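Local coordinates for protein D-ribulose-5-phosphate 3-epimerase, putative (Plasmodium falciparum, PDB 1TQX) that probably interconverts D-ribulose 5-phosphate and D-xylulose 5-phosphate as a metal-dependent epimerase of the TIM-barrel class, with zinc bound in this crystal, at residues 25-30 and 212-217; 142-147 and 161-166. All coordinates share one frame; numbering follows the deposited sequence.

Contact 1: residues 25-30 and 212-217; sequences QRMESL and YVIDTM
Ile214 reaches the 25-30 segment with a stretched side chain: CD1 is anti to CA (chi2 175°), which carries this methyl well out from its helix. Met27 does the reverse. The turn about its CB-CG bond (chi2 -59°) brings the sulfur back toward its own backbone. The Ile214 methyl serves both partners. CD1 lies 4.3 Å from SD of Met27 and 4.2 Å from CB of Leu30. Both contacts are apolar and fairly long. Beyond the sulfur, Met27 CE sits over the centre of the Arg26 guanidinium, 3.7 Å above its plane. The two segments lie on helices 20-29 and 210-223, the first and last large helices of a TIM barrel. They meet where the outer ring of helices closes on itself. Strand 7-10 lies beneath, with Pro10 against Met27 and Ile8 against Ile214. The short helix 202-205 adds Ile204 and Phe205 to the surroundings of Met27. A polar link runs beside the apolar one. A water donates to Leu30 O at 2.6 Å and to Asp215 OD1 at 2.7 Å, and so joins a main-chain carbonyl of one segment to a carboxylate of the other. Both acceptors have a further partner: Lys211 NZ bonds to Leu30 O, and Arg218 forms a salt bridge with Asp215. The positive charge of Arg218 probably helps keep this carboxylate ionised. Within the 25-30 segment, Ser29 OG turns back to donate to Arg26 O at 2.7 Å, with a C=O...donor angle of 121°.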
ATOM      1  N   GLN A  25       4.146 -14.853   8.599  1.00 20.97           N
ATOM      2  CA  GLN A  25       3.896 -16.255   8.283  1.00 22.34           C
ATOM      3  C   GLN A  25       2.437 -16.554   8.628  1.00 23.72           C
ATOM      4  O   GLN A  25       1.756 -17.284   7.911  1.00 23.68           O
ATOM      5  CB  GLN A  25       4.842 -17.160   9.087  1.00 22.99           C
ATOM      6  CG  GLN A  25       6.318 -16.974   8.710  1.00 22.98           C
ATOM      7  CD  GLN A  25       7.270 -17.778   9.576  1.00 24.86           C
ATOM      8  OE1 GLN A  25       7.067 -17.910  10.782  1.00 26.04           O
ATOM      9  NE2 GLN A  25       8.332 -18.303   8.967  1.00 24.07           N
ATOM     10  N   ARG A  26       1.966 -15.973   9.726  1.00 23.60           N
ATOM     11  CA  ARG A  26       0.589 -16.156  10.160  1.00 25.10           C
ATOM     12  C   ARG A  26      -0.361 -15.588   9.101  1.00 24.69           C
ATOM     13  O   ARG A  26      -1.310 -16.252   8.684  1.00 24.80           O
ATOM     14  CB  ARG A  26       0.389 -15.455  11.507  1.00 27.24           C
ATOM     15  CG  ARG A  26      -0.995 -15.572  12.114  1.00 32.45           C
ATOM     16  CD  ARG A  26      -1.086 -14.650  13.328  1.00 36.82           C
ATOM     17  NE  ARG A  26      -2.436 -14.137  13.520  1.00 42.42           N
ATOM     18  CZ  ARG A  26      -2.707 -12.943  14.030  1.00 43.68           C
ATOM     19  NH1 ARG A  26      -1.716 -12.137  14.399  1.00 40.99           N
ATOM     20  NH2 ARG A  26      -3.969 -12.553  14.173  1.00 47.72           N
ATOM     21  N   MET A  27      -0.106 -14.361   8.653  1.00 24.22           N
ATOM     22  CA  MET A  27      -0.953 -13.750   7.632  1.00 24.88           C
ATOM     23  C   MET A  27      -0.933 -14.609   6.367  1.00 26.46           C
ATOM     24  O   MET A  27      -1.953 -14.783   5.693  1.00 25.27           O
ATOM     25  CB  MET A  27      -0.463 -12.331   7.311  1.00 23.08           C
ATOM     26  CG  MET A  27      -0.702 -11.318   8.441  1.00 23.32           C
ATOM     27  SD  MET A  27      -2.468 -11.174   8.860  1.00 25.07           S
ATOM     28  CE  MET A  27      -2.518 -12.065  10.417  1.00 23.71           C
ATOM     29  N   GLU A  28       0.237 -15.148   6.057  1.00 25.21           N
ATOM     30  CA  GLU A  28       0.411 -15.999   4.888  1.00 28.13           C
ATOM     31  C   GLU A  28      -0.456 -17.252   5.038  1.00 27.75           C
ATOM     32  O   GLU A  28      -1.160 -17.644   4.110  1.00 27.73           O
ATOM     33  CB  GLU A  28       1.892 -16.380   4.758  1.00 29.19           C
ATOM     34  CG  GLU A  28       2.293 -17.034   3.448  1.00 34.21           C
ATOM     35  CD  GLU A  28       3.805 -17.099   3.288  1.00 36.57           C
ATOM     36  OE1 GLU A  28       4.476 -17.705   4.156  1.00 38.76           O
ATOM     37  OE2 GLU A  28       4.321 -16.541   2.299  1.00 34.72           O
ATOM     38  N   SER A  29      -0.416 -17.866   6.218  1.00 27.10           N
ATOM     39  CA  SER A  29      -1.191 -19.075   6.467  1.00 28.50           C
ATOM     40  C   SER A  29      -2.698 -18.824   6.429  1.00 28.60           C
ATOM     41  O   SER A  29      -3.478 -19.747   6.175  1.00 27.44           O
ATOM     42  CB  SER A  29      -0.812 -19.686   7.821  1.00 30.46           C
ATOM     43  OG  SER A  29      -1.345 -18.924   8.890  1.00 33.06           O
ATOM     44  N   LEU A  30      -3.107 -17.581   6.677  1.00 27.65           N
ATOM     45  CA  LEU A  30      -4.526 -17.233   6.665  1.00 27.15           C
ATOM     46  C   LEU A  30      -5.029 -16.916   5.263  1.00 27.33           C
ATOM     47  O   LEU A  30      -6.225 -16.743   5.058  1.00 29.28           O
ATOM     48  CB  LEU A  30      -4.797 -16.037   7.587  1.00 26.52           C
ATOM     49  CG  LEU A  30      -4.476 -16.234   9.072  1.00 25.56           C
ATOM     50  CD1 LEU A  30      -4.836 -14.971   9.841  1.00 27.25           C
ATOM     51  CD2 LEU A  30      -5.245 -17.438   9.617  1.00 26.96           C
ATOM     52  N   TYR A 212     -11.671 -14.523   9.364  1.00 28.69           N
ATOM     53  CA  TYR A 212     -13.035 -14.085   9.068  1.00 27.60           C
ATOM     54  C   TYR A 212     -13.002 -12.687   8.459  1.00 26.00           C
ATOM     55  O   TYR A 212     -13.656 -12.429   7.454  1.00 26.28           O
ATOM     56  CB  TYR A 212     -13.884 -14.058  10.347  1.00 27.95           C
ATOM     57  CG  TYR A 212     -15.147 -13.230  10.225  1.00 28.08           C
ATOM     58  CD1 TYR A 212     -16.228 -13.670   9.466  1.00 28.85           C
ATOM     59  CD2 TYR A 212     -15.248 -11.993  10.856  1.00 28.39           C
ATOM     60  CE1 TYR A 212     -17.387 -12.887   9.334  1.00 27.70           C
ATOM     61  CE2 TYR A 212     -16.392 -11.209  10.735  1.00 27.84           C
ATOM     62  CZ  TYR A 212     -17.457 -11.659   9.972  1.00 28.79           C
ATOM     63  OH  TYR A 212     -18.575 -10.864   9.844  1.00 27.54           O
ATOM     64  N   VAL A 213     -12.248 -11.784   9.081  1.00 25.10           N
ATOM     65  CA  VAL A 213     -12.152 -10.415   8.586  1.00 24.51           C
ATOM     66  C   VAL A 213     -11.547 -10.366   7.182  1.00 23.71           C
ATOM     67  O   VAL A 213     -12.071  -9.688   6.295  1.00 24.84           O
ATOM     68  CB  VAL A 213     -11.310  -9.529   9.533  1.00 23.83           C
ATOM     69  CG1 VAL A 213     -11.132  -8.141   8.922  1.00 23.15           C
ATOM     70  CG2 VAL A 213     -11.996  -9.423  10.896  1.00 24.73           C
ATOM     71  N   ILE A 214     -10.447 -11.083   6.984  1.00 23.14           N
ATOM     72  CA  ILE A 214      -9.785 -11.124   5.684  1.00 22.26           C
ATOM     73  C   ILE A 214     -10.710 -11.652   4.584  1.00 22.82           C
ATOM     74  O   ILE A 214     -10.840 -11.030   3.529  1.00 22.20           O
ATOM     75  CB  ILE A 214      -8.503 -12.004   5.746  1.00 21.62           C
ATOM     76  CG1 ILE A 214      -7.445 -11.305   6.611  1.00 21.84           C
ATOM     77  CG2 ILE A 214      -7.961 -12.269   4.337  1.00 21.05           C
ATOM     78  CD1 ILE A 214      -6.191 -12.133   6.841  1.00 23.47           C
ATOM     79  N   ASP A 215     -11.354 -12.795   4.823  1.00 23.41           N
ATOM     80  CA  ASP A 215     -12.253 -13.367   3.819  1.00 23.42           C
ATOM     81  C   ASP A 215     -13.446 -12.455   3.535  1.00 24.11           C
ATOM     82  O   ASP A 215     -13.837 -12.268   2.378  1.00 23.93           O
ATOM     83  CB  ASP A 215     -12.773 -14.743   4.264  1.00 24.11           C
ATOM     84  CG  ASP A 215     -11.666 -15.774   4.404  1.00 26.98           C
ATOM     85  OD1 ASP A 215     -10.576 -15.564   3.832  1.00 28.76           O
ATOM     86  OD2 ASP A 215     -11.886 -16.803   5.075  1.00 28.04           O
ATOM     87  N   THR A 216     -14.028 -11.898   4.592  1.00 24.15           N
ATOM     88  CA  THR A 216     -15.176 -11.014   4.433  1.00 24.88           C
ATOM     89  C   THR A 216     -14.788  -9.837   3.552  1.00 24.63           C
ATOM     90  O   THR A 216     -15.536  -9.450   2.650  1.00 23.81           O
ATOM     91  CB  THR A 216     -15.668 -10.482   5.796  1.00 25.66           C
ATOM     92  OG1 THR A 216     -16.131 -11.577   6.596  1.00 25.25           O
ATOM     93  CG2 THR A 216     -16.798  -9.480   5.607  1.00 25.24           C
ATOM     94  N   MET A 217     -13.613  -9.270   3.816  1.00 23.56           N
ATOM     95  CA  MET A 217     -13.124  -8.137   3.040  1.00 23.60           C
ATOM     96  C   MET A 217     -12.925  -8.510   1.571  1.00 23.04           C
ATOM     97  O   MET A 217     -13.337  -7.777   0.675  1.00 24.21           O
ATOM     98  CB  MET A 217     -11.783  -7.631   3.599  1.00 25.56           C
ATOM     99  CG  MET A 217     -11.838  -6.962   4.974  1.00 23.93           C
ATOM    100  SD  MET A 217     -10.160  -6.490   5.527  1.00 23.82           S
ATOM    101  CE  MET A 217     -10.521  -5.226   6.752  1.00 22.76           C
TER
HETATM  102  O   HOH W   1      -8.002 -16.048   3.275  1.00 32.49           O

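Contact 2: residues 142-147 and 161-166; sequences VLVMTV and MGKVSF
Thr146 and Met161 make the closest approach here, methyl to methyl, with Thr146 CG2 3.9 Å from Met161 CE. The Met161 side chain leaves its helix away from the strand. Bends at chi2 (-53°) and chi3 (93°) bring CE back to the threonine, and the two side chains meet at a slant. Phe156 touches both residues, and Ile189 of the next helix packs on Met161. The Thr146 hydroxyl has a separate role: OG1 bonds to Gly180 O, next to the zinc ligand Asp179. One methyl and one hydroxyl thus tie the end of strand 141-145 to two different neighbours. Further along, the approaches are longer, although Val144 is well buried. Val144 points at the helix, but its CG1 lies 4.4 Å from Val164 CG2. The looser side is at the partly exposed Lys163, whose extended chain runs past the valine with CD 4.2 Å from Val144 CG1. This is the first strand-helix step of a beta-alpha-beta unit in the barrel, completed by strand 175-179, where Ile176 meets Val164. At the far end of the lysine, NZ is 3.0 Å from a water, which donates to Met145 O at 2.8 Å. NZ also bonds to the carbonyls of Pro123 and Thr125. Three oxygens around one ammonium imply that the lysine probably stays charged, its methylenes packing on the valine while neutral acceptors hold its tip.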
ATOM      1  N   VAL A 142      -1.877   2.771  -7.456  1.00 22.18           N
ATOM      2  CA  VAL A 142      -1.967   4.103  -6.880  1.00 21.89           C
ATOM      3  C   VAL A 142      -2.507   3.856  -5.475  1.00 22.67           C
ATOM      4  O   VAL A 142      -3.556   3.234  -5.311  1.00 22.34           O
ATOM      5  CB  VAL A 142      -2.945   5.031  -7.629  1.00 23.42           C
ATOM      6  CG1 VAL A 142      -3.129   6.323  -6.837  1.00 21.57           C
ATOM      7  CG2 VAL A 142      -2.394   5.363  -9.007  1.00 23.97           C
ATOM      8  N   LEU A 143      -1.768   4.311  -4.469  1.00 21.80           N
ATOM      9  CA  LEU A 143      -2.174   4.128  -3.081  1.00 21.58           C
ATOM     10  C   LEU A 143      -2.822   5.418  -2.582  1.00 21.47           C
ATOM     11  O   LEU A 143      -2.138   6.412  -2.338  1.00 21.39           O
ATOM     12  CB  LEU A 143      -0.942   3.782  -2.225  1.00 22.85           C
ATOM     13  CG  LEU A 143      -1.108   3.270  -0.786  1.00 22.53           C
ATOM     14  CD1 LEU A 143       0.273   2.899  -0.238  1.00 22.50           C
ATOM     15  CD2 LEU A 143      -1.754   4.320   0.093  1.00 26.32           C
ATOM     16  N   VAL A 144      -4.146   5.394  -2.453  1.00 21.15           N
ATOM     17  CA  VAL A 144      -4.907   6.541  -1.979  1.00 20.57           C
ATOM     18  C   VAL A 144      -4.962   6.482  -0.453  1.00 20.79           C
ATOM     19  O   VAL A 144      -5.635   5.619   0.110  1.00 19.97           O
ATOM     20  CB  VAL A 144      -6.361   6.523  -2.540  1.00 22.86           C
ATOM     21  CG1 VAL A 144      -7.178   7.659  -1.932  1.00 24.18           C
ATOM     22  CG2 VAL A 144      -6.340   6.640  -4.060  1.00 21.11           C
ATOM     23  N   MET A 145      -4.235   7.374   0.215  1.00 20.92           N
ATOM     24  CA  MET A 145      -4.252   7.399   1.675  1.00 21.70           C
ATOM     25  C   MET A 145      -5.642   7.839   2.113  1.00 22.46           C
ATOM     26  O   MET A 145      -6.155   8.852   1.630  1.00 23.61           O
ATOM     27  CB  MET A 145      -3.227   8.394   2.230  1.00 19.49           C
ATOM     28  CG  MET A 145      -1.766   7.995   2.070  1.00 22.27           C
ATOM     29  SD  MET A 145      -1.362   6.406   2.842  1.00 26.98           S
ATOM     30  CE  MET A 145      -1.769   6.705   4.549  1.00 25.01           C
ATOM     31  N   THR A 146      -6.253   7.079   3.016  1.00 21.28           N
ATOM     32  CA  THR A 146      -7.575   7.436   3.519  1.00 22.74           C
ATOM     33  C   THR A 146      -7.444   7.984   4.937  1.00 24.97           C
ATOM     34  O   THR A 146      -8.430   8.126   5.666  1.00 24.09           O
ATOM     35  CB  THR A 146      -8.543   6.236   3.482  1.00 21.20           C
ATOM     36  OG1 THR A 146      -7.900   5.070   4.010  1.00 21.48           O
ATOM     37  CG2 THR A 146      -8.985   5.964   2.044  1.00 24.27           C
ATOM     38  N   VAL A 147      -6.205   8.295   5.309  1.00 25.16           N
ATOM     39  CA  VAL A 147      -5.884   8.868   6.605  1.00 27.72           C
ATOM     40  C   VAL A 147      -4.558   9.621   6.471  1.00 29.37           C
ATOM     41  O   VAL A 147      -3.817   9.400   5.513  1.00 27.63           O
ATOM     42  CB  VAL A 147      -5.743   7.771   7.689  1.00 30.11           C
ATOM     43  CG1 VAL A 147      -4.376   7.086   7.592  1.00 28.20           C
ATOM     44  CG2 VAL A 147      -5.937   8.379   9.045  1.00 32.49           C
ATOM     45  N   MET A 161     -13.127   9.023  -1.070  1.00 27.34           N
ATOM     46  CA  MET A 161     -13.715   8.122  -2.055  1.00 28.23           C
ATOM     47  C   MET A 161     -13.841   8.729  -3.446  1.00 27.45           C
ATOM     48  O   MET A 161     -13.898   8.004  -4.438  1.00 27.70           O
ATOM     49  CB  MET A 161     -15.077   7.618  -1.572  1.00 28.65           C
ATOM     50  CG  MET A 161     -14.993   6.704  -0.362  1.00 27.34           C
ATOM     51  SD  MET A 161     -13.851   5.318  -0.609  1.00 28.63           S
ATOM     52  CE  MET A 161     -12.330   6.006   0.074  1.00 25.67           C
ATOM     53  N   GLY A 162     -13.882  10.054  -3.515  1.00 28.56           N
ATOM     54  CA  GLY A 162     -13.977  10.715  -4.803  1.00 27.49           C
ATOM     55  C   GLY A 162     -12.736  10.423  -5.628  1.00 28.33           C
ATOM     56  O   GLY A 162     -12.816  10.254  -6.846  1.00 27.08           O
ATOM     57  N   LYS A 163     -11.583  10.357  -4.963  1.00 27.30           N
ATOM     58  CA  LYS A 163     -10.326  10.076  -5.652  1.00 26.75           C
ATOM     59  C   LYS A 163     -10.363   8.673  -6.238  1.00 26.94           C
ATOM     60  O   LYS A 163      -9.927   8.451  -7.370  1.00 26.77           O
ATOM     61  CB  LYS A 163      -9.137  10.192  -4.689  1.00 26.03           C
ATOM     62  CG  LYS A 163      -8.965  11.565  -4.064  1.00 26.04           C
ATOM     63  CD  LYS A 163      -7.686  11.625  -3.254  1.00 25.05           C
ATOM     64  CE  LYS A 163      -7.503  12.981  -2.590  1.00 25.41           C
ATOM     65  NZ  LYS A 163      -6.229  13.016  -1.802  1.00 22.98           N
ATOM     66  N   VAL A 164     -10.880   7.730  -5.454  1.00 26.57           N
ATOM     67  CA  VAL A 164     -10.983   6.340  -5.885  1.00 25.57           C
ATOM     68  C   VAL A 164     -11.871   6.212  -7.125  1.00 26.67           C
ATOM     69  O   VAL A 164     -11.490   5.556  -8.094  1.00 25.53           O
ATOM     70  CB  VAL A 164     -11.544   5.446  -4.749  1.00 25.61           C
ATOM     71  CG1 VAL A 164     -11.651   3.995  -5.221  1.00 23.28           C
ATOM     72  CG2 VAL A 164     -10.634   5.531  -3.519  1.00 25.40           C
ATOM     73  N   SER A 165     -13.048   6.836  -7.101  1.00 26.70           N
ATOM     74  CA  SER A 165     -13.953   6.770  -8.252  1.00 27.96           C
ATOM     75  C   SER A 165     -13.317   7.388  -9.495  1.00 27.81           C
ATOM     76  O   SER A 165     -13.441   6.847 -10.594  1.00 29.03           O
ATOM     77  CB  SER A 165     -15.276   7.477  -7.945  1.00 27.68           C
ATOM     78  OG  SER A 165     -16.026   6.751  -6.991  1.00 30.51           O
ATOM     79  N   PHE A 166     -12.635   8.517  -9.319  1.00 28.03           N
ATOM     80  CA  PHE A 166     -11.963   9.185 -10.432  1.00 29.29           C
ATOM     81  C   PHE A 166     -10.987   8.237 -11.130  1.00 28.85           C
ATOM     82  O   PHE A 166     -11.007   8.098 -12.351  1.00 28.77           O
ATOM     83  CB  PHE A 166     -11.186  10.406  -9.931  1.00 29.01           C
ATOM     84  CG  PHE A 166     -10.322  11.046 -10.983  1.00 31.12           C
ATOM     85  CD1 PHE A 166     -10.865  11.940 -11.903  1.00 32.76           C
ATOM     86  CD2 PHE A 166      -8.965  10.737 -11.073  1.00 30.75           C
ATOM     87  CE1 PHE A 166     -10.071  12.517 -12.899  1.00 33.29           C
ATOM     88  CE2 PHE A 166      -8.165  11.308 -12.065  1.00 32.59           C
ATOM     89  CZ  PHE A 166      -8.718  12.199 -12.978  1.00 33.00           C
TER
HETATM   90  O   HOH W   2      -5.397  10.426  -0.605  1.00 21.03           O

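From the N terminus, the chain forms strand 7-10 and helix 20-29, which supplies the first half of contact 1. It then runs through most of the barrel before helix 210-223 completes that contact, 182 residues on. Contact 2 falls wholly within this long loop. It closes a short one, with 13 residues between its segments, that leads from strand 141-145 to helix 161-170 and contains the predicted substrate-binding segment Gly150-Gly153. The loops nest and do not cross. Contact 1 joins two outer helices from opposite ends of the sequence; contact 2 joins a barrel strand to its own following helix. Their centres are 24 Å apart, and they do not touch.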